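Local coordinates for MgGH51 (Meripilus giganteus, PDB 6ZPZ), which probably hydrolyses terminal alpha-L-arabinofuranosyl groups from arabinose-containing polysaccharides, as a fungal glycoside hydrolase of family 51, at residues 18-23 with 220-225; 200-205 with 278-283; 428-433 with 475-480. All coordinates share one frame; numbering follows the deposited sequence.

Interaction 1 of 3, residues 18-23 with 220-225; sequences YGLMFE and MGPSFF. With LX5 ([(1~{S},2~{S},3~{S},4~{S})-2-(hydroxymethyl)-3,4-bis(oxidanyl)cyclopentyl] hydrogen sulfate), chain G.
Y18 O is gripped twice by S223. The backbone N of S223 reaches Y18 O at 2.9 Å, in the carbonyl plane. The OG of S223 comes in at 2.7 Å from above that plane, since chi1 of 54° sets it between its own backbone N and carbonyl carbon. One water also joins Y18 N to S223 OG. The CA of G19 then sits over one face of the F224 ring in a CH-pi contact, 3.5 Å from the centroid. At L20 the strands pair in parallel: L20 N donates to F224 O at 2.9 Å. The L20 side chain packs on P222 and F225. Its CG meets P222 CB at 3.6 Å, and its CD1 meets F225 CD2 at 4.0 Å. F22 runs alongside F225, the two side chains pointing the same way. CB of F22 meets CZ of F225 at 3.2 Å. The two ring planes differ by 26° but are slid apart, so they barely overlap. E23 turns from the pair and accepts a 2.6 Å bond at OE2 from O8 of the bound cyclitol sulfate; W261 and N232 hold its OE1. Strands 20-21 and 224-227 are neighbours in the parallel beta/alpha barrel. Strand 474-479 flanks 20-21 on its other side, where G19 bonds to A477, and helix 507-517 packs on Y18 and M220.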
loop_
_atom_site.group_PDB
_atom_site.type_symbol
_atom_site.label_atom_id
_atom_site.label_comp_id
_atom_site.label_asym_id
_atom_site.label_seq_id
_atom_site.Cartn_x
_atom_site.Cartn_y
_atom_site.Cartn_z
ATOM N N TYR A 18 -5.865 9.291 -11.168
ATOM C CA TYR A 18 -6.234 8.210 -10.219
ATOM C C TYR A 18 -5.047 7.331 -9.858
ATOM O O TYR A 18 -4.369 6.787 -10.715
ATOM C CB TYR A 18 -7.376 7.344 -10.751
ATOM C CG TYR A 18 -8.576 8.182 -11.122
ATOM C CD1 TYR A 18 -9.357 8.801 -10.150
ATOM C CD2 TYR A 18 -8.872 8.431 -12.453
ATOM C CE1 TYR A 18 -10.436 9.594 -10.487
ATOM C CE2 TYR A 18 -9.960 9.216 -12.803
ATOM C CZ TYR A 18 -10.750 9.778 -11.822
ATOM O OH TYR A 18 -11.803 10.542 -12.203
ATOM N N GLY A 19 -4.800 7.187 -8.558
ATOM C CA GLY A 19 -3.714 6.297 -8.148
ATOM C C GLY A 19 -3.844 5.920 -6.695
ATOM O O GLY A 19 -4.943 6.062 -6.146
ATOM N N LEU A 20 -2.739 5.438 -6.138
ATOM C CA LEU A 20 -2.763 4.705 -4.853
ATOM C C LEU A 20 -1.934 5.481 -3.855
ATOM O O LEU A 20 -0.977 6.139 -4.258
ATOM C CB LEU A 20 -2.154 3.322 -5.021
ATOM C CG LEU A 20 -2.808 2.428 -6.057
ATOM C CD1 LEU A 20 -2.186 1.048 -5.980
ATOM C CD2 LEU A 20 -4.311 2.403 -5.860
ATOM N N MET A 21 -2.307 5.360 -2.603
ATOM C CA MET A 21 -1.564 5.960 -1.493
ATOM C C MET A 21 -1.231 4.786 -0.602
ATOM O O MET A 21 -2.129 4.067 -0.201
ATOM C CB MET A 21 -2.412 6.987 -0.733
ATOM C CG MET A 21 -1.654 7.636 0.396
ATOM S SD MET A 21 -1.715 6.588 1.859
ATOM C CE MET A 21 -2.147 7.858 3.060
ATOM N N PHE A 22 0.048 4.598 -0.332
ATOM C CA PHE A 22 0.514 3.414 0.402
ATOM C C PHE A 22 1.429 3.853 1.531
ATOM O O PHE A 22 2.384 4.589 1.347
ATOM C CB PHE A 22 1.246 2.464 -0.527
ATOM C CG PHE A 22 1.666 1.209 0.192
ATOM C CD1 PHE A 22 2.879 1.149 0.843
ATOM C CD2 PHE A 22 0.832 0.103 0.253
ATOM C CE1 PHE A 22 3.264 -0.015 1.495
ATOM C CE2 PHE A 22 1.213 -1.052 0.937
ATOM C CZ PHE A 22 2.423 -1.098 1.555
ATOM N N GLU A 23 1.180 3.268 2.672
ATOM C CA GLU A 23 2.223 3.127 3.699
ATOM C C GLU A 23 1.998 1.768 4.335
ATOM O O GLU A 23 0.928 1.192 4.091
ATOM C CB GLU A 23 2.055 4.234 4.728
ATOM C CG GLU A 23 0.790 4.041 5.539
ATOM C CD GLU A 23 0.462 5.210 6.432
ATOM O OE1 GLU A 23 1.272 5.537 7.327
ATOM O OE2 GLU A 23 -0.596 5.763 6.232
ATOM N N MET A 220 -6.882 -2.102 -10.600
ATOM C CA MET A 220 -7.561 -0.803 -10.401
ATOM C C MET A 220 -7.072 0.227 -11.436
ATOM O O MET A 220 -7.565 1.345 -11.375
ATOM C CB MET A 220 -7.260 -0.289 -8.992
ATOM C CG MET A 220 -8.451 0.246 -8.247
ATOM S SD MET A 220 -7.951 0.953 -6.657
ATOM C CE MET A 220 -6.558 -0.117 -6.275
ATOM N N GLY A 221 -6.113 -0.124 -12.301
ATOM C CA GLY A 221 -5.523 0.770 -13.320
ATOM C C GLY A 221 -4.990 2.071 -12.710
ATOM O O GLY A 221 -5.147 3.147 -13.258
ATOM N N PRO A 222 -4.287 2.021 -11.572
ATOM C CA PRO A 222 -3.722 3.232 -11.002
ATOM C C PRO A 222 -2.606 3.763 -11.903
ATOM O O PRO A 222 -1.924 2.980 -12.537
ATOM C CB PRO A 222 -3.210 2.743 -9.638
ATOM C CG PRO A 222 -2.814 1.305 -9.896
ATOM C CD PRO A 222 -3.863 0.801 -10.856
ATOM N N SER A 223 -2.386 5.070 -11.848
ATOM C CA SER A 223 -1.342 5.765 -12.634
ATOM C C SER A 223 -0.192 6.094 -11.701
ATOM O O SER A 223 0.890 6.392 -12.189
ATOM C CB SER A 223 -1.843 7.037 -13.284
ATOM O OG SER A 223 -2.447 7.897 -12.305
ATOM N N PHE A 224 -0.418 6.155 -10.397
ATOM C CA PHE A 224 0.692 6.565 -9.514
ATOM C C PHE A 224 0.594 5.838 -8.200
ATOM O O PHE A 224 -0.462 5.281 -7.910
ATOM C CB PHE A 224 0.680 8.066 -9.260
ATOM C CG PHE A 224 -0.464 8.505 -8.399
ATOM C CD1 PHE A 224 -0.390 8.383 -7.014
ATOM C CD2 PHE A 224 -1.606 9.052 -8.956
ATOM C CE1 PHE A 224 -1.447 8.817 -6.233
ATOM C CE2 PHE A 224 -2.677 9.463 -8.170
ATOM C CZ PHE A 224 -2.591 9.345 -6.801
ATOM N N PHE A 225 1.661 5.923 -7.425
ATOM C CA PHE A 225 1.733 5.245 -6.119
ATOM C C PHE A 225 2.465 6.188 -5.177
ATOM O O PHE A 225 3.634 6.488 -5.441
ATOM C CB PHE A 225 2.459 3.931 -6.327
ATOM C CG PHE A 225 2.449 2.975 -5.181
ATOM C CD1 PHE A 225 3.350 3.123 -4.137
ATOM C CD2 PHE A 225 1.626 1.861 -5.210
ATOM C CE1 PHE A 225 3.415 2.177 -3.127
ATOM C CE2 PHE A 225 1.681 0.928 -4.188
ATOM C CZ PHE A 225 2.573 1.089 -3.150
HETATM C C1 LX5 G . -3.955 9.485 7.864
HETATM C C2 LX5 G . -3.232 10.521 7.037
HETATM C C6 LX5 G . -3.941 6.924 7.347
HETATM C C5 LX5 G . -3.160 8.178 7.760
HETATM C C3 LX5 G . -1.809 10.076 6.870
HETATM C C4 LX5 G . -1.968 8.558 6.901
HETATM O O7 LX5 G . -4.430 7.006 6.004
HETATM O O8 LX5 G . -0.893 7.923 7.597
HETATM O O9 LX5 G . -1.188 10.638 5.702
HETATM O O10 LX5 G . -3.755 10.119 9.123
HETATM S S11 LX5 G . -4.820 10.101 10.165
HETATM O O12 LX5 G . -4.793 8.646 10.295
HETATM O O13 LX5 G . -4.468 10.829 11.381
HETATM O O14 LX5 G . -5.992 10.753 9.509
HETATM O O HOH W 1 -5.192 8.336 -13.954
HETATM O O HOH W 2 -5.171 5.546 -13.803
#

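Interaction 2 of 3, residues 200-205 with 278-283; sequences PTFKNR and FEDTGM
R205 NH1 serves two carboxylates at once. It donates to D280 OD1 at 2.8 Å and to E279 OE1 at 3.1 Å. The neighbouring NE of R205 completes a side-on grip on D280, reaching OD2 at 2.8 Å. This last bond is nearly straight, 168° at the hydrogen. It uses the syn lone pair of OD2 and lies in the guanidinium plane. The bond to OD1 is less regular. The guanidinium and carboxylate planes are 40° apart, and NH1 accordingly meets OD1 from above the carboxylate plane of D280. E279 OE1 sits in the guanidinium plane and is met on its anti side. A bend at chi2 of R205, -90°, directs the guanidinium to the helix, and D280 comes to meet it from the opposite direction. The second oxygen of E279, OE2, is held by H337, so the glutamate links R205 to a further group. The arginine probably favours the ionised form of both acids.

Beside the ionic cluster lies an apolar patch. F202 CE2 rests 3.9 Å from D280 CB and 4.0 Å from T281 CG2. The CG methylene of K203 lies against the carboxylate carbon of D280, CG to CG 3.9 Å, and also over a face of the F202 ring. The charged end of K203 stays apart from D280. T281 OG1 turns back to F277 O within its own helix. T201 OG1 donates to R205 O at 2.6 Å, and backbone bonds from N204 N to T201 O and from R205 N to F202 O also brace the turn. This surface salt-bridge network ties the connection between strand 189-198 and helix 211-219 to the C-terminal end of helix 271-281, which leads into strand 284-289 of the beta/alpha barrel.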
loop_
_atom_site.group_PDB
_atom_site.type_symbol
_atom_site.label_atom_id
_atom_site.label_comp_id
_atom_site.label_asym_id
_atom_site.label_seq_id
_atom_site.Cartn_x
_atom_site.Cartn_y
_atom_site.Cartn_z
ATOM N N PRO A 200 5.366 -18.110 -4.240
ATOM C CA PRO A 200 5.617 -17.509 -5.546
ATOM C C PRO A 200 5.169 -16.043 -5.469
ATOM O O PRO A 200 4.169 -15.757 -4.822
ATOM C CB PRO A 200 4.758 -18.343 -6.518
ATOM C CG PRO A 200 4.505 -19.612 -5.793
ATOM C CD PRO A 200 4.512 -19.292 -4.314
ATOM N N THR A 201 5.921 -15.163 -6.101
ATOM C CA THR A 201 5.672 -13.719 -6.004
ATOM C C THR A 201 5.175 -13.148 -7.308
ATOM O O THR A 201 5.322 -13.759 -8.367
ATOM C CB THR A 201 6.908 -12.951 -5.570
ATOM O OG1 THR A 201 7.898 -13.210 -6.546
ATOM C CG2 THR A 201 7.354 -13.353 -4.184
ATOM N N PHE A 202 4.635 -11.950 -7.193
ATOM C CA PHE A 202 4.187 -11.172 -8.358
ATOM C C PHE A 202 5.374 -11.035 -9.303
ATOM O O PHE A 202 6.456 -10.620 -8.837
ATOM C CB PHE A 202 3.633 -9.861 -7.860
ATOM C CG PHE A 202 3.134 -8.954 -8.947
ATOM C CD1 PHE A 202 2.018 -9.308 -9.693
ATOM C CD2 PHE A 202 3.719 -7.715 -9.144
ATOM C CE1 PHE A 202 1.488 -8.430 -10.626
ATOM C CE2 PHE A 202 3.209 -6.854 -10.107
ATOM C CZ PHE A 202 2.087 -7.204 -10.831
ATOM N N LYS A 203 5.178 -11.417 -10.573
ATOM C CA LYS A 203 6.200 -11.293 -11.639
ATOM C C LYS A 203 7.447 -12.078 -11.260
ATOM O O LYS A 203 8.465 -11.844 -11.847
ATOM C CB LYS A 203 6.616 -9.842 -11.876
ATOM C CG LYS A 203 5.465 -8.927 -12.246
ATOM C CD LYS A 203 4.696 -9.365 -13.434
ATOM C CE LYS A 203 3.877 -8.226 -13.995
ATOM N NZ LYS A 203 2.823 -8.730 -14.901
ATOM N N ASN A 204 7.333 -13.029 -10.342
ATOM C CA ASN A 204 8.481 -13.870 -9.926
ATOM C C ASN A 204 9.636 -12.959 -9.494
ATOM O O ASN A 204 10.784 -13.377 -9.629
ATOM C CB ASN A 204 8.858 -14.849 -11.044
ATOM C CG ASN A 204 7.702 -15.753 -11.413
ATOM O OD1 ASN A 204 7.030 -16.279 -10.534
ATOM N ND2 ASN A 204 7.457 -15.919 -12.702
ATOM N N ARG A 205 9.341 -11.769 -8.973
ATOM C CA ARG A 205 10.426 -10.930 -8.395
ATOM C C ARG A 205 10.961 -11.620 -7.138
ATOM O O ARG A 205 10.194 -12.012 -6.272
ATOM C CB ARG A 205 9.956 -9.523 -8.048
ATOM C CG ARG A 205 9.518 -8.690 -9.242
ATOM C CD ARG A 205 10.668 -7.906 -9.819
ATOM N NE ARG A 205 10.273 -6.800 -10.663
ATOM C CZ ARG A 205 11.144 -5.998 -11.283
ATOM N NH1 ARG A 205 10.721 -4.980 -12.023
ATOM N NH2 ARG A 205 12.444 -6.202 -11.132
ATOM N N PHE A 278 6.487 -0.402 -9.383
ATOM C CA PHE A 278 5.977 0.667 -10.272
ATOM C C PHE A 278 6.301 0.294 -11.716
ATOM O O PHE A 278 5.421 0.412 -12.561
ATOM C CB PHE A 278 6.596 2.006 -9.887
ATOM C CG PHE A 278 6.480 2.330 -8.428
ATOM C CD1 PHE A 278 5.445 1.815 -7.676
ATOM C CD2 PHE A 278 7.384 3.188 -7.836
ATOM C CE1 PHE A 278 5.363 2.078 -6.325
ATOM C CE2 PHE A 278 7.291 3.463 -6.488
ATOM C CZ PHE A 278 6.269 2.928 -5.754
ATOM N N GLU A 279 7.524 -0.175 -11.961
ATOM C CA GLU A 279 7.990 -0.652 -13.296
ATOM C C GLU A 279 7.087 -1.792 -13.764
ATOM O O GLU A 279 6.608 -1.736 -14.905
ATOM C CB GLU A 279 9.469 -1.022 -13.212
ATOM C CG GLU A 279 10.092 -1.567 -14.480
ATOM C CD GLU A 279 11.597 -1.757 -14.270
ATOM O OE1 GLU A 279 12.002 -2.885 -13.867
ATOM O OE2 GLU A 279 12.358 -0.761 -14.423
ATOM N N ASP A 280 6.731 -2.719 -12.865
ATOM C CA ASP A 280 5.906 -3.908 -13.177
ATOM C C ASP A 280 4.451 -3.527 -13.498
ATOM O O ASP A 280 3.776 -4.333 -14.145
ATOM C CB ASP A 280 5.955 -4.898 -12.014
ATOM C CG ASP A 280 7.310 -5.566 -11.854
ATOM O OD1 ASP A 280 8.057 -5.566 -12.841
ATOM O OD2 ASP A 280 7.604 -6.098 -10.737
ATOM N N THR A 281 3.944 -2.381 -13.034
ATOM C CA THR A 281 2.506 -2.045 -13.122
ATOM C C THR A 281 2.299 -0.778 -13.961
ATOM O O THR A 281 1.151 -0.423 -14.155
ATOM C CB THR A 281 1.905 -1.882 -11.724
ATOM O OG1 THR A 281 2.672 -0.857 -11.103
ATOM C CG2 THR A 281 1.890 -3.157 -10.908
ATOM N N GLY A 282 3.369 -0.115 -14.392
ATOM C CA GLY A 282 3.290 1.122 -15.184
ATOM C C GLY A 282 2.908 2.320 -14.338
ATOM O O GLY A 282 2.405 3.299 -14.911
ATOM N N MET A 283 3.094 2.251 -13.021
ATOM C CA MET A 283 2.675 3.323 -12.083
ATOM C C MET A 283 3.839 4.285 -12.008
ATOM O O MET A 283 4.963 3.826 -12.155
ATOM C CB MET A 283 2.369 2.802 -10.673
ATOM C CG MET A 283 1.030 2.136 -10.582
ATOM S SD MET A 283 0.618 1.794 -8.883
ATOM C CE MET A 283 0.606 0.001 -8.890
#

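Interaction 3 of 3, residues 428-433 with 475-480; sequences GEYAAI and FAASYA. With LX5 ([(1~{S},2~{S},3~{S},4~{S})-2-(hydroxymethyl)-3,4-bis(oxidanyl)cyclopentyl] hydrogen sulfate), chain G.
S478 OG donates to G428 O at 2.9 Å, from above the carbonyl plane. Further along, A480 N donates to Y430 O at 3.0 Å. A weak bond runs from Y430 N to S478 O. The two short strand segments run at 46° to each other. Y430 has chi1 of 75°, which folds its ring back over the other strand. The ring places CD1 3.1 Å from S478 O and offers a face to Y479 CA. Its OH bonds to Q512 and to a water that also makes a weak bond to A477 O. The methyl of A431 sits over a face of the Y479 ring, CB 3.7 Å from the centroid. Another water joins Y479 OH to A432 O. A480 CB packs on E429 CG at 3.6 Å, near the point where the chain turns a corner at E429. Beyond CG the E429 chain is extended and carries its carboxylate to the ligand: OE1 is covalently bonded to C2 of the cyclitol sulfate, 1.7 Å away. This adduct, on the seventh strand of the barrel, is consistent with E429 being the catalytic nucleophile of a retaining family 51 arabinofuranosidase.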
loop_
_atom_site.group_PDB
_atom_site.type_symbol
_atom_site.label_atom_id
_atom_site.label_comp_id
_atom_site.label_asym_id
_atom_site.label_seq_id
_atom_site.Cartn_x
_atom_site.Cartn_y
_atom_site.Cartn_z
ATOM N N GLY A 428 -4.583 13.427 -1.691
ATOM C CA GLY A 428 -3.616 12.346 -1.460
ATOM C C GLY A 428 -4.098 11.381 -0.400
ATOM O O GLY A 428 -3.503 10.286 -0.276
ATOM N N GLU A 429 -5.136 11.768 0.332
ATOM C CA GLU A 429 -5.707 10.924 1.396
ATOM C C GLU A 429 -7.166 11.300 1.569
ATOM O O GLU A 429 -7.456 12.423 2.078
ATOM C CB GLU A 429 -4.922 11.174 2.674
ATOM C CG GLU A 429 -5.311 10.247 3.757
ATOM C CD GLU A 429 -4.773 10.727 5.067
ATOM O OE1 GLU A 429 -3.837 10.075 5.567
ATOM O OE2 GLU A 429 -5.309 11.742 5.597
ATOM N N TYR A 430 -8.071 10.447 1.104
ATOM C CA TYR A 430 -9.514 10.716 1.271
ATOM C C TYR A 430 -10.243 9.398 1.414
ATOM O O TYR A 430 -9.771 8.373 0.915
ATOM C CB TYR A 430 -10.036 11.614 0.145
ATOM C CG TYR A 430 -10.227 10.971 -1.196
ATOM C CD1 TYR A 430 -9.169 10.831 -2.073
ATOM C CD2 TYR A 430 -11.453 10.480 -1.605
ATOM C CE1 TYR A 430 -9.332 10.295 -3.334
ATOM C CE2 TYR A 430 -11.638 9.909 -2.849
ATOM C CZ TYR A 430 -10.572 9.811 -3.728
ATOM O OH TYR A 430 -10.734 9.252 -4.959
ATOM N N ALA A 431 -11.355 9.455 2.125
ATOM C CA ALA A 431 -12.321 8.362 2.248
ATOM C C ALA A 431 -13.520 8.871 3.044
ATOM O O ALA A 431 -13.331 9.651 3.929
ATOM C CB ALA A 431 -11.724 7.153 2.928
ATOM N N ALA A 432 -14.704 8.431 2.676
ATOM C CA ALA A 432 -15.874 8.422 3.573
ATOM C C ALA A 432 -15.680 7.307 4.613
ATOM O O ALA A 432 -15.810 6.122 4.275
ATOM C CB ALA A 432 -17.134 8.289 2.765
ATOM N N ILE A 433 -15.422 7.685 5.854
ATOM C CA ILE A 433 -14.970 6.736 6.918
ATOM C C ILE A 433 -16.045 6.506 7.975
ATOM O O ILE A 433 -15.865 5.542 8.734
ATOM C CB ILE A 433 -13.666 7.206 7.573
ATOM C CG1 ILE A 433 -13.861 8.462 8.420
ATOM C CG2 ILE A 433 -12.593 7.395 6.510
ATOM C CD1 ILE A 433 -12.713 8.729 9.371
ATOM N N PHE A 475 -4.486 16.981 -10.018
ATOM C CA PHE A 475 -3.649 16.168 -10.939
ATOM C C PHE A 475 -3.653 14.703 -10.499
ATOM O O PHE A 475 -3.142 13.862 -11.233
ATOM C CB PHE A 475 -2.243 16.735 -11.080
ATOM C CG PHE A 475 -1.337 16.505 -9.906
ATOM C CD1 PHE A 475 -1.367 17.365 -8.817
ATOM C CD2 PHE A 475 -0.390 15.497 -9.954
ATOM C CE1 PHE A 475 -0.493 17.179 -7.752
ATOM C CE2 PHE A 475 0.478 15.313 -8.893
ATOM C CZ PHE A 475 0.436 16.168 -7.808
ATOM N N ALA A 476 -4.064 14.449 -9.256
ATOM C CA ALA A 476 -3.823 13.163 -8.585
ATOM C C ALA A 476 -4.795 13.002 -7.423
ATOM O O ALA A 476 -5.099 13.975 -6.737
ATOM C CB ALA A 476 -2.380 13.086 -8.142
ATOM N N ALA A 477 -5.310 11.799 -7.247
ATOM C CA ALA A 477 -6.249 11.524 -6.148
ATOM C C ALA A 477 -6.119 10.063 -5.740
ATOM O O ALA A 477 -6.135 9.177 -6.611
ATOM C CB ALA A 477 -7.633 11.867 -6.590
ATOM N N SER A 478 -6.003 9.835 -4.445
ATOM C CA SER A 478 -5.878 8.476 -3.882
ATOM C C SER A 478 -6.706 8.338 -2.596
ATOM O O SER A 478 -6.576 9.149 -1.622
ATOM C CB SER A 478 -4.424 8.126 -3.644
ATOM O OG SER A 478 -3.789 9.179 -2.948
ATOM N N TYR A 479 -7.520 7.282 -2.584
ATOM C CA TYR A 479 -8.192 6.776 -1.381
ATOM C C TYR A 479 -7.128 6.364 -0.384
ATOM O O TYR A 479 -6.074 5.844 -0.795
ATOM C CB TYR A 479 -9.056 5.581 -1.721
ATOM C CG TYR A 479 -9.972 5.125 -0.627
ATOM C CD1 TYR A 479 -9.501 4.301 0.386
ATOM C CD2 TYR A 479 -11.345 5.376 -0.683
ATOM C CE1 TYR A 479 -10.357 3.801 1.348
ATOM C CE2 TYR A 479 -12.216 4.870 0.278
ATOM C CZ TYR A 479 -11.716 4.103 1.316
ATOM O OH TYR A 479 -12.539 3.602 2.278
ATOM N N ALA A 480 -7.435 6.473 0.898
ATOM C CA ALA A 480 -6.514 5.983 1.930
ATOM C C ALA A 480 -7.295 5.563 3.167
ATOM O O ALA A 480 -8.278 6.175 3.536
ATOM C CB ALA A 480 -5.484 7.035 2.246
HETATM C C1 LX5 G . -3.955 9.485 7.864
HETATM C C2 LX5 G . -3.232 10.521 7.037
HETATM C C6 LX5 G . -3.941 6.924 7.347
HETATM C C5 LX5 G . -3.160 8.178 7.760
HETATM C C3 LX5 G . -1.809 10.076 6.870
HETATM C C4 LX5 G . -1.968 8.558 6.901
HETATM O O7 LX5 G . -4.430 7.006 6.004
HETATM O O8 LX5 G . -0.893 7.923 7.597
HETATM O O9 LX5 G . -1.188 10.638 5.702
HETATM O O10 LX5 G . -3.755 10.119 9.123
HETATM S S11 LX5 G . -4.820 10.101 10.165
HETATM O O12 LX5 G . -4.793 8.646 10.295
HETATM O O13 LX5 G . -4.468 10.829 11.381
HETATM O O14 LX5 G . -5.992 10.753 9.509
HETATM O O HOH W 3 -8.768 8.325 -6.581
HETATM O O HOH W 4 -15.224 4.306 2.212
#

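Overall arrangement
Interactions 1 and 3 are buried in the same parallel barrel. They meet where strand 20-21 lies beside strand 474-479, and there M21 packs on G428 and S478. Both also reach the bound cyclitol sulfate, one through E23 and the other through E429. Backbone bonds, hydroxyl-to-carbonyl bonds and ring packing dominate in both. Interaction 2 lies at the surface, its centre about 24 Å from that of interaction 3, and relies on a salt-bridge network without strand pairing. It still touches interaction 1 from the outer side of the sheet: F278 packs on F225, and M283 SD lies against P222, F224 and F225.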